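PDB 3L7I: teichoic acid biosynthesis protein F, which is a teichoic acid biosynthesis protein with a GT-B-type fold of two Rossmann-like domains. Local coordinates for residues R338-V350 and P428-I440. Numbering follows the deposited sequence.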
ATOM      1  N   ARG A 338       8.239  12.688 -13.847  1.00 58.03           N
ATOM      2  CA  ARG A 338       7.931  13.853 -13.039  1.00 57.17           C
ATOM      3  C   ARG A 338       7.868  13.545 -11.541  1.00 56.98           C
ATOM      4  O   ARG A 338       8.344  14.334 -10.724  1.00 57.24           O
ATOM      5  CB  ARG A 338       6.599  14.423 -13.508  1.00 56.18           C
ATOM      6  CG  ARG A 338       6.216  15.721 -12.887  1.00 55.54           C
ATOM      7  CD  ARG A 338       5.612  16.589 -13.954  1.00 55.19           C
ATOM      8  NE  ARG A 338       4.178  16.384 -14.106  1.00 54.52           N
ATOM      9  CZ  ARG A 338       3.498  16.646 -15.218  1.00 54.51           C
ATOM     10  NH1 ARG A 338       4.127  17.090 -16.302  1.00 55.08           N
ATOM     11  NH2 ARG A 338       2.186  16.446 -15.237  1.00 54.69           N
ATOM     12  N   SER A 339       7.259  12.413 -11.177  1.00 56.56           N
ATOM     13  CA  SER A 339       7.172  12.043  -9.764  1.00 56.83           C
ATOM     14  C   SER A 339       8.561  11.705  -9.217  1.00 57.35           C
ATOM     15  O   SER A 339       8.876  11.984  -8.056  1.00 57.43           O
ATOM     16  CB  SER A 339       6.209  10.890  -9.555  1.00 57.40           C
ATOM     17  OG  SER A 339       6.436   9.903 -10.524  1.00 58.01           O
ATOM     18  N   LEU A 340       9.394  11.113 -10.062  1.00 57.87           N
ATOM     19  CA  LEU A 340      10.762  10.868  -9.654  1.00 58.54           C
ATOM     20  C   LEU A 340      11.468  12.192  -9.357  1.00 58.12           C
ATOM     21  O   LEU A 340      12.131  12.342  -8.331  1.00 58.49           O
ATOM     22  CB  LEU A 340      11.511  10.088 -10.718  1.00 59.33           C
ATOM     23  CG  LEU A 340      13.009  10.016 -10.444  1.00 60.16           C
ATOM     24  CD1 LEU A 340      13.295   9.513  -9.019  1.00 60.72           C
ATOM     25  CD2 LEU A 340      13.707   9.152 -11.514  1.00 61.19           C
ATOM     26  N   TYR A 341      11.299  13.155 -10.258  1.00 57.45           N
ATOM     27  CA  TYR A 341      11.930  14.462 -10.123  1.00 57.12           C
ATOM     28  C   TYR A 341      11.442  15.179  -8.878  1.00 56.74           C
ATOM     29  O   TYR A 341      12.239  15.769  -8.159  1.00 57.05           O
ATOM     30  CB  TYR A 341      11.657  15.297 -11.374  1.00 56.50           C
ATOM     31  CG  TYR A 341      11.611  16.777 -11.135  1.00 55.87           C
ATOM     32  CD1 TYR A 341      12.763  17.546 -11.202  1.00 56.19           C
ATOM     33  CD2 TYR A 341      10.415  17.410 -10.859  1.00 55.14           C
ATOM     34  CE1 TYR A 341      12.730  18.905 -10.979  1.00 55.75           C
ATOM     35  CE2 TYR A 341      10.366  18.773 -10.633  1.00 54.71           C
ATOM     36  CZ  TYR A 341      11.530  19.516 -10.697  1.00 55.00           C
ATOM     37  OH  TYR A 341      11.495  20.872 -10.480  1.00 54.70           O
ATOM     38  N   ASP A 342      10.133  15.114  -8.630  1.00 56.47           N
ATOM     39  CA  ASP A 342       9.509  15.735  -7.468  1.00 56.43           C
ATOM     40  C   ASP A 342      10.095  15.114  -6.194  1.00 57.63           C
ATOM     41  O   ASP A 342      10.110  15.728  -5.129  1.00 58.55           O
ATOM     42  CB  ASP A 342       7.988  15.538  -7.546  1.00 55.70           C
ATOM     43  CG  ASP A 342       7.204  16.465  -6.602  1.00 55.49           C
ATOM     44  OD1 ASP A 342       7.698  17.568  -6.268  1.00 56.11           O
ATOM     45  OD2 ASP A 342       6.074  16.100  -6.189  1.00 55.61           O
ATOM     46  N   LEU A 343      10.611  13.898  -6.313  1.00 57.49           N
ATOM     47  CA  LEU A 343      11.125  13.191  -5.146  1.00 58.35           C
ATOM     48  C   LEU A 343      12.536  13.568  -4.781  1.00 59.01           C
ATOM     49  O   LEU A 343      12.859  13.709  -3.605  1.00 59.57           O
ATOM     50  CB  LEU A 343      11.067  11.672  -5.346  1.00 58.97           C
ATOM     51  CG  LEU A 343       9.842  10.992  -4.733  1.00 59.01           C
ATOM     52  CD1 LEU A 343       9.862   9.502  -4.991  1.00 59.76           C
ATOM     53  CD2 LEU A 343       9.788  11.290  -3.251  1.00 59.34           C
ATOM     54  N   THR A 344      13.383  13.705  -5.788  1.00 59.12           N
ATOM     55  CA  THR A 344      14.809  13.838  -5.530  1.00 60.09           C
ATOM     56  C   THR A 344      15.253  15.275  -5.715  1.00 59.81           C
ATOM     57  O   THR A 344      16.449  15.571  -5.702  1.00 60.65           O
ATOM     58  CB  THR A 344      15.648  12.908  -6.442  1.00 60.86           C
ATOM     59  OG1 THR A 344      15.572  13.364  -7.801  1.00 60.29           O
ATOM     60  CG2 THR A 344      15.154  11.456  -6.348  1.00 61.22           C
ATOM     61  N   ASP A 345      14.294  16.173  -5.891  1.00 61.49           N
ATOM     62  CA  ASP A 345      14.650  17.557  -6.126  1.00 62.44           C
ATOM     63  C   ASP A 345      15.101  18.214  -4.840  1.00 64.64           C
ATOM     64  O   ASP A 345      14.288  18.601  -4.020  1.00 64.42           O
ATOM     65  CB  ASP A 345      13.491  18.332  -6.742  1.00 60.60           C
ATOM     66  CG  ASP A 345      13.882  19.742  -7.105  1.00 60.59           C
ATOM     67  OD1 ASP A 345      15.034  19.932  -7.557  1.00 61.68           O
ATOM     68  OD2 ASP A 345      13.045  20.659  -6.927  1.00 59.59           O
ATOM     69  N   LYS A 346      16.409  18.341  -4.678  1.00 76.71           N
ATOM     70  CA  LYS A 346      16.996  18.900  -3.474  1.00 79.43           C
ATOM     71  C   LYS A 346      17.644  20.212  -3.837  1.00 81.20           C
ATOM     72  O   LYS A 346      18.097  20.393  -4.957  1.00 80.20           O
ATOM     73  CB  LYS A 346      18.055  17.938  -2.915  1.00 81.37           C
ATOM     74  CG  LYS A 346      17.685  16.474  -3.121  1.00 79.48           C
ATOM     75  CD  LYS A 346      18.690  15.473  -2.559  1.00 81.35           C
ATOM     76  CE  LYS A 346      18.105  14.050  -2.671  1.00 79.33           C
ATOM     77  NZ  LYS A 346      18.936  13.023  -1.972  1.00 80.97           N
ATOM     78  N   GLU A 347      17.703  21.126  -2.887  1.00 72.18           N
ATOM     79  CA  GLU A 347      18.413  22.372  -3.115  1.00 72.05           C
ATOM     80  C   GLU A 347      19.889  22.139  -3.464  1.00 75.67           C
ATOM     81  O   GLU A 347      20.544  23.006  -4.032  1.00 75.97           O
ATOM     82  CB  GLU A 347      18.273  23.290  -1.904  1.00 71.72           C
ATOM     83  CG  GLU A 347      18.195  24.756  -2.273  1.00 69.78           C
ATOM     84  CD  GLU A 347      17.609  25.633  -1.168  1.00 68.93           C
ATOM     85  OE1 GLU A 347      18.371  26.460  -0.604  1.00 69.82           O
ATOM     86  OE2 GLU A 347      16.396  25.510  -0.865  1.00 67.79           O
ATOM     87  N   ASP A 348      20.409  20.959  -3.147  1.00 89.67           N
ATOM     88  CA  ASP A 348      21.819  20.652  -3.415  1.00 92.17           C
ATOM     89  C   ASP A 348      22.126  20.319  -4.879  1.00 90.75           C
ATOM     90  O   ASP A 348      23.286  20.160  -5.248  1.00 92.90           O
ATOM     91  CB  ASP A 348      22.301  19.495  -2.527  1.00 93.41           C
ATOM     92  CG  ASP A 348      22.958  19.967  -1.233  1.00 97.29           C
ATOM     93  OD1 ASP A 348      23.691  20.985  -1.282  1.00100.15           O
ATOM     94  OD2 ASP A 348      22.756  19.307  -0.176  1.00 97.75           O
ATOM     95  N   ASN A 349      21.097  20.200  -5.712  1.00 68.83           N
ATOM     96  CA  ASN A 349      21.311  19.777  -7.092  1.00 67.00           C
ATOM     97  C   ASN A 349      21.787  20.914  -7.980  1.00 66.81           C
ATOM     98  O   ASN A 349      22.259  20.691  -9.099  1.00 66.23           O
ATOM     99  CB  ASN A 349      20.031  19.192  -7.686  1.00 63.35           C
ATOM    100  CG  ASN A 349      19.531  17.985  -6.927  1.00 63.50           C
ATOM    101  OD1 ASN A 349      18.441  17.479  -7.208  1.00 61.40           O
ATOM    102  ND2 ASN A 349      20.319  17.509  -5.963  1.00 65.85           N
ATOM    103  N   VAL A 350      21.651  22.132  -7.467  1.00 63.96           N
ATOM    104  CA  VAL A 350      21.885  23.334  -8.256  1.00 63.88           C
ATOM    105  C   VAL A 350      23.357  23.567  -8.584  1.00 65.65           C
ATOM    106  O   VAL A 350      24.160  23.848  -7.704  1.00 67.06           O
ATOM    107  CB  VAL A 350      21.326  24.586  -7.542  1.00 63.42           C
ATOM    108  CG1 VAL A 350      21.830  25.841  -8.210  1.00 63.80           C
ATOM    109  CG2 VAL A 350      19.813  24.563  -7.519  1.00 61.70           C
ATOM    110  N   PRO A 428       5.481  25.672 -16.201  1.00 51.73           N
ATOM    111  CA  PRO A 428       4.575  24.788 -15.444  1.00 51.85           C
ATOM    112  C   PRO A 428       4.767  24.832 -13.924  1.00 51.96           C
ATOM    113  O   PRO A 428       5.883  25.000 -13.434  1.00 52.04           O
ATOM    114  CB  PRO A 428       4.903  23.387 -15.975  1.00 52.08           C
ATOM    115  CG  PRO A 428       5.539  23.601 -17.297  1.00 52.10           C
ATOM    116  CD  PRO A 428       6.221  24.952 -17.255  1.00 51.89           C
ATOM    117  N   LEU A 429       3.676  24.668 -13.183  1.00 52.13           N
ATOM    118  CA  LEU A 429       3.754  24.658 -11.727  1.00 52.38           C
ATOM    119  C   LEU A 429       4.357  23.365 -11.124  1.00 52.60           C
ATOM    120  O   LEU A 429       4.865  23.388 -10.003  1.00 52.86           O
ATOM    121  CB  LEU A 429       2.392  24.955 -11.130  1.00 52.68           C
ATOM    122  CG  LEU A 429       1.967  26.395 -11.351  1.00 52.67           C
ATOM    123  CD1 LEU A 429       0.582  26.613 -10.786  1.00 53.19           C
ATOM    124  CD2 LEU A 429       2.963  27.352 -10.713  1.00 52.69           C
ATOM    125  N   TYR A 430       4.319  22.246 -11.841  1.00 52.64           N
ATOM    126  CA  TYR A 430       4.965  21.053 -11.311  1.00 52.95           C
ATOM    127  C   TYR A 430       6.496  21.195 -11.291  1.00 53.01           C
ATOM    128  O   TYR A 430       7.172  20.404 -10.655  1.00 53.39           O
ATOM    129  CB  TYR A 430       4.520  19.763 -12.027  1.00 53.18           C
ATOM    130  CG  TYR A 430       4.585  19.840 -13.535  1.00 53.04           C
ATOM    131  CD1 TYR A 430       5.793  19.663 -14.206  1.00 53.10           C
ATOM    132  CD2 TYR A 430       3.437  20.096 -14.288  1.00 53.02           C
ATOM    133  CE1 TYR A 430       5.851  19.730 -15.585  1.00 53.11           C
ATOM    134  CE2 TYR A 430       3.483  20.169 -15.663  1.00 53.01           C
ATOM    135  CZ  TYR A 430       4.694  19.994 -16.313  1.00 53.04           C
ATOM    136  OH  TYR A 430       4.755  20.082 -17.695  1.00 53.17           O
ATOM    137  N   LEU A 431       7.049  22.188 -11.980  1.00 52.77           N
ATOM    138  CA  LEU A 431       8.476  22.484 -11.821  1.00 53.04           C
ATOM    139  C   LEU A 431       8.709  23.232 -10.509  1.00 53.26           C
ATOM    140  O   LEU A 431       7.872  24.037 -10.092  1.00 53.09           O
ATOM    141  CB  LEU A 431       9.018  23.260 -13.019  1.00 52.89           C
ATOM    142  CG  LEU A 431       9.267  22.340 -14.210  1.00 53.03           C
ATOM    143  CD1 LEU A 431       9.848  23.054 -15.420  1.00 53.04           C
ATOM    144  CD2 LEU A 431      10.189  21.231 -13.760  1.00 53.64           C
ATOM    145  N   ASN A 432       9.825  22.957  -9.846  1.00 53.82           N
ATOM    146  CA  ASN A 432      10.068  23.500  -8.506  1.00 54.26           C
ATOM    147  C   ASN A 432      11.063  24.638  -8.466  1.00 54.64           C
ATOM    148  O   ASN A 432      12.273  24.402  -8.525  1.00 55.21           O
ATOM    149  CB  ASN A 432      10.589  22.403  -7.578  1.00 54.88           C
ATOM    150  CG  ASN A 432       9.535  21.383  -7.236  1.00 54.73           C
ATOM    151  OD1 ASN A 432       8.366  21.731  -6.969  1.00 54.45           O
ATOM    152  ND2 ASN A 432       9.930  20.108  -7.243  1.00 55.06           N
ATOM    153  N   LYS A 433      10.585  25.867  -8.331  1.00 54.49           N
ATOM    154  CA  LYS A 433      11.512  26.995  -8.284  1.00 54.99           C
ATOM    155  C   LYS A 433      11.998  27.249  -6.866  1.00 55.89           C
ATOM    156  O   LYS A 433      11.287  27.848  -6.051  1.00 56.03           O
ATOM    157  CB  LYS A 433      10.914  28.268  -8.872  1.00 54.60           C
ATOM    158  CG  LYS A 433      11.986  29.108  -9.512  1.00 54.98           C
ATOM    159  CD  LYS A 433      12.000  30.509  -8.938  1.00 55.48           C
ATOM    160  CE  LYS A 433      12.249  30.544  -7.435  1.00 56.33           C
ATOM    161  NZ  LYS A 433      13.096  31.705  -7.068  1.00 57.32           N
ATOM    162  N   LYS A 434      13.205  26.784  -6.565  1.00 56.66           N
ATOM    163  CA  LYS A 434      13.697  26.850  -5.199  1.00 57.68           C
ATOM    164  C   LYS A 434      14.373  28.201  -4.887  1.00 58.52           C
ATOM    165  O   LYS A 434      14.725  28.958  -5.817  1.00 58.39           O
ATOM    166  CB  LYS A 434      14.666  25.709  -4.948  1.00 58.34           C
ATOM    167  CG  LYS A 434      14.416  24.498  -5.782  1.00 57.67           C
ATOM    168  CD  LYS A 434      15.613  23.584  -5.633  1.00 58.61           C
ATOM    169  CE  LYS A 434      15.549  22.411  -6.583  1.00 58.19           C
ATOM    170  NZ  LYS A 434      16.035  22.693  -7.962  1.00 58.04           N
ATOM    171  N   GLU A 435      14.532  28.478  -3.584  1.00 79.41           N
ATOM    172  CA  GLU A 435      15.169  29.688  -3.052  1.00 80.03           C
ATOM    173  C   GLU A 435      16.516  29.870  -3.722  1.00 80.77           C
ATOM    174  O   GLU A 435      17.005  30.968  -3.957  1.00 80.62           O
ATOM    175  CB  GLU A 435      15.415  29.482  -1.561  1.00 82.17           C
ATOM    176  CG  GLU A 435      15.080  30.662  -0.677  1.00 82.64           C
ATOM    177  CD  GLU A 435      13.602  30.679  -0.283  1.00 82.49           C
ATOM    178  OE1 GLU A 435      13.093  29.623   0.185  1.00 83.26           O
ATOM    179  OE2 GLU A 435      12.949  31.748  -0.440  1.00 82.00           O
ATOM    180  N   ASN A 436      17.101  28.720  -3.990  1.00 61.33           N
ATOM    181  CA  ASN A 436      18.393  28.529  -4.582  1.00 62.13           C
ATOM    182  C   ASN A 436      18.513  29.110  -5.990  1.00 61.56           C
ATOM    183  O   ASN A 436      19.594  29.521  -6.403  1.00 62.55           O
ATOM    184  CB  ASN A 436      18.566  27.020  -4.679  1.00 61.97           C
ATOM    185  CG  ASN A 436      19.964  26.587  -4.432  1.00 65.66           C
ATOM    186  OD1 ASN A 436      20.738  27.314  -3.823  1.00 67.27           O
ATOM    187  ND2 ASN A 436      20.312  25.392  -4.895  1.00 67.51           N
ATOM    188  N   GLN A 437      17.399  29.127  -6.726  1.00 60.11           N
ATOM    189  CA  GLN A 437      17.387  29.429  -8.166  1.00 59.46           C
ATOM    190  C   GLN A 437      16.767  30.799  -8.511  1.00 59.05           C
ATOM    191  O   GLN A 437      15.897  31.310  -7.788  1.00 58.80           O
ATOM    192  CB  GLN A 437      16.647  28.307  -8.918  1.00 58.31           C
ATOM    193  CG  GLN A 437      17.131  26.893  -8.564  1.00 58.73           C
ATOM    194  CD  GLN A 437      16.241  25.772  -9.115  1.00 57.71           C
ATOM    195  OE1 GLN A 437      15.171  25.492  -8.581  1.00 57.05           O
ATOM    196  NE2 GLN A 437      16.710  25.102 -10.162  1.00 57.77           N
ATOM    197  N   THR A 438      17.214  31.389  -9.614  1.00 59.10           N
ATOM    198  CA  THR A 438      16.674  32.671 -10.044  1.00 58.78           C
ATOM    199  C   THR A 438      15.847  32.515 -11.323  1.00 57.55           C
ATOM    200  O   THR A 438      16.376  32.068 -12.353  1.00 57.53           O
ATOM    201  CB  THR A 438      17.781  33.692 -10.298  1.00 59.99           C
ATOM    202  OG1 THR A 438      18.572  33.838  -9.121  1.00 61.35           O
ATOM    203  CG2 THR A 438      17.180  35.031 -10.619  1.00 59.76           C
ATOM    204  N   TYR A 439      14.560  32.880 -11.262  1.00 56.69           N
ATOM    205  CA  TYR A 439      13.660  32.748 -12.405  1.00 55.65           C
ATOM    206  C   TYR A 439      13.457  34.123 -13.065  1.00 55.69           C
ATOM    207  O   TYR A 439      12.797  35.015 -12.498  1.00 55.76           O
ATOM    208  CB  TYR A 439      12.331  32.143 -11.949  1.00 54.86           C
ATOM    209  CG  TYR A 439      11.294  31.854 -13.032  1.00 53.95           C
ATOM    210  CD1 TYR A 439      11.437  32.329 -14.337  1.00 53.79           C
ATOM    211  CD2 TYR A 439      10.126  31.145 -12.719  1.00 53.40           C
ATOM    212  CE1 TYR A 439      10.469  32.076 -15.297  1.00 53.12           C
ATOM    213  CE2 TYR A 439       9.148  30.887 -13.682  1.00 52.78           C
ATOM    214  CZ  TYR A 439       9.328  31.349 -14.965  1.00 52.64           C
ATOM    215  OH  TYR A 439       8.356  31.073 -15.908  1.00 52.18           O
ATOM    216  N   ILE A 440      14.037  34.299 -14.254  1.00 55.79           N
ATOM    217  CA  ILE A 440      13.906  35.557 -14.985  1.00 55.89           C
ATOM    218  C   ILE A 440      12.788  35.480 -16.020  1.00 54.94           C
ATOM    219  O   ILE A 440      12.834  34.651 -16.922  1.00 54.59           O
ATOM    220  CB  ILE A 440      15.238  35.961 -15.665  1.00 56.82           C
ATOM    221  CG1 ILE A 440      16.314  36.207 -14.611  1.00 58.02           C
ATOM    222  CG2 ILE A 440      15.073  37.222 -16.462  1.00 56.96           C
ATOM    223  CD1 ILE A 440      17.602  36.699 -15.201  1.00 59.19           C
TER
HETATM  224  O   HOH W   1      13.804  22.495  -9.701  1.00 45.56           O
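In the N-terminal Rossmann-like domain of the GT-B fold, helix 336-344 and the turn after it pack on the loop that leads into strand 438-441, with Arg338 and Tyr430 meeting at one end of the contact. The Arg338 guanidinium lies nearly flat on the tyrosine ring as a cation-pi stack, its CZ 3.5 Å from the ring centroid and the two planes 24° apart. Bends at chi2 and chi3 fold the arginine over this face; Pro428 CB sits over the rim of the opposite one, and Tyr412 of helix 409-417 also touches the tyrosine.

One helical turn on, Tyr341 has CG roughly anti to its own N (chi1 151°), which carries the phenol to the loop backbone. Its OH accepts from Asn432 N at 2.7 Å, the donor lying in the ring plane, while Leu431 CD2 packs 3.8 Å from Tyr341 CZ. The same OH lies 2.9 Å from a water that donates to Asn432 O and accepts from Lys434 NZ, so phenol, loop carbonyl and ammonium share one bridging molecule. Asn432 ND2 gives a bent bond to Asp345 OD2, reached on the anti side (3.2 Å); the amide and carboxylate planes are nearly parallel but offset, so the bond leaves both at a tilt. Asp345 OD1 faces Lys434 NZ in a salt bridge, though the position of OD1 is less sure, and Ser416 of helix 409-417 binds both groups.

Past Lys434, Glu347 CG packs against Asn436 CB. Gln437 OE1 takes Lys434 N on a lone pair, and its NE2 reaches Tyr415 O and Ala418 O, tying the loop to the parallel alpha/beta core typical of the Rossmann-like domains of a GT-B fold.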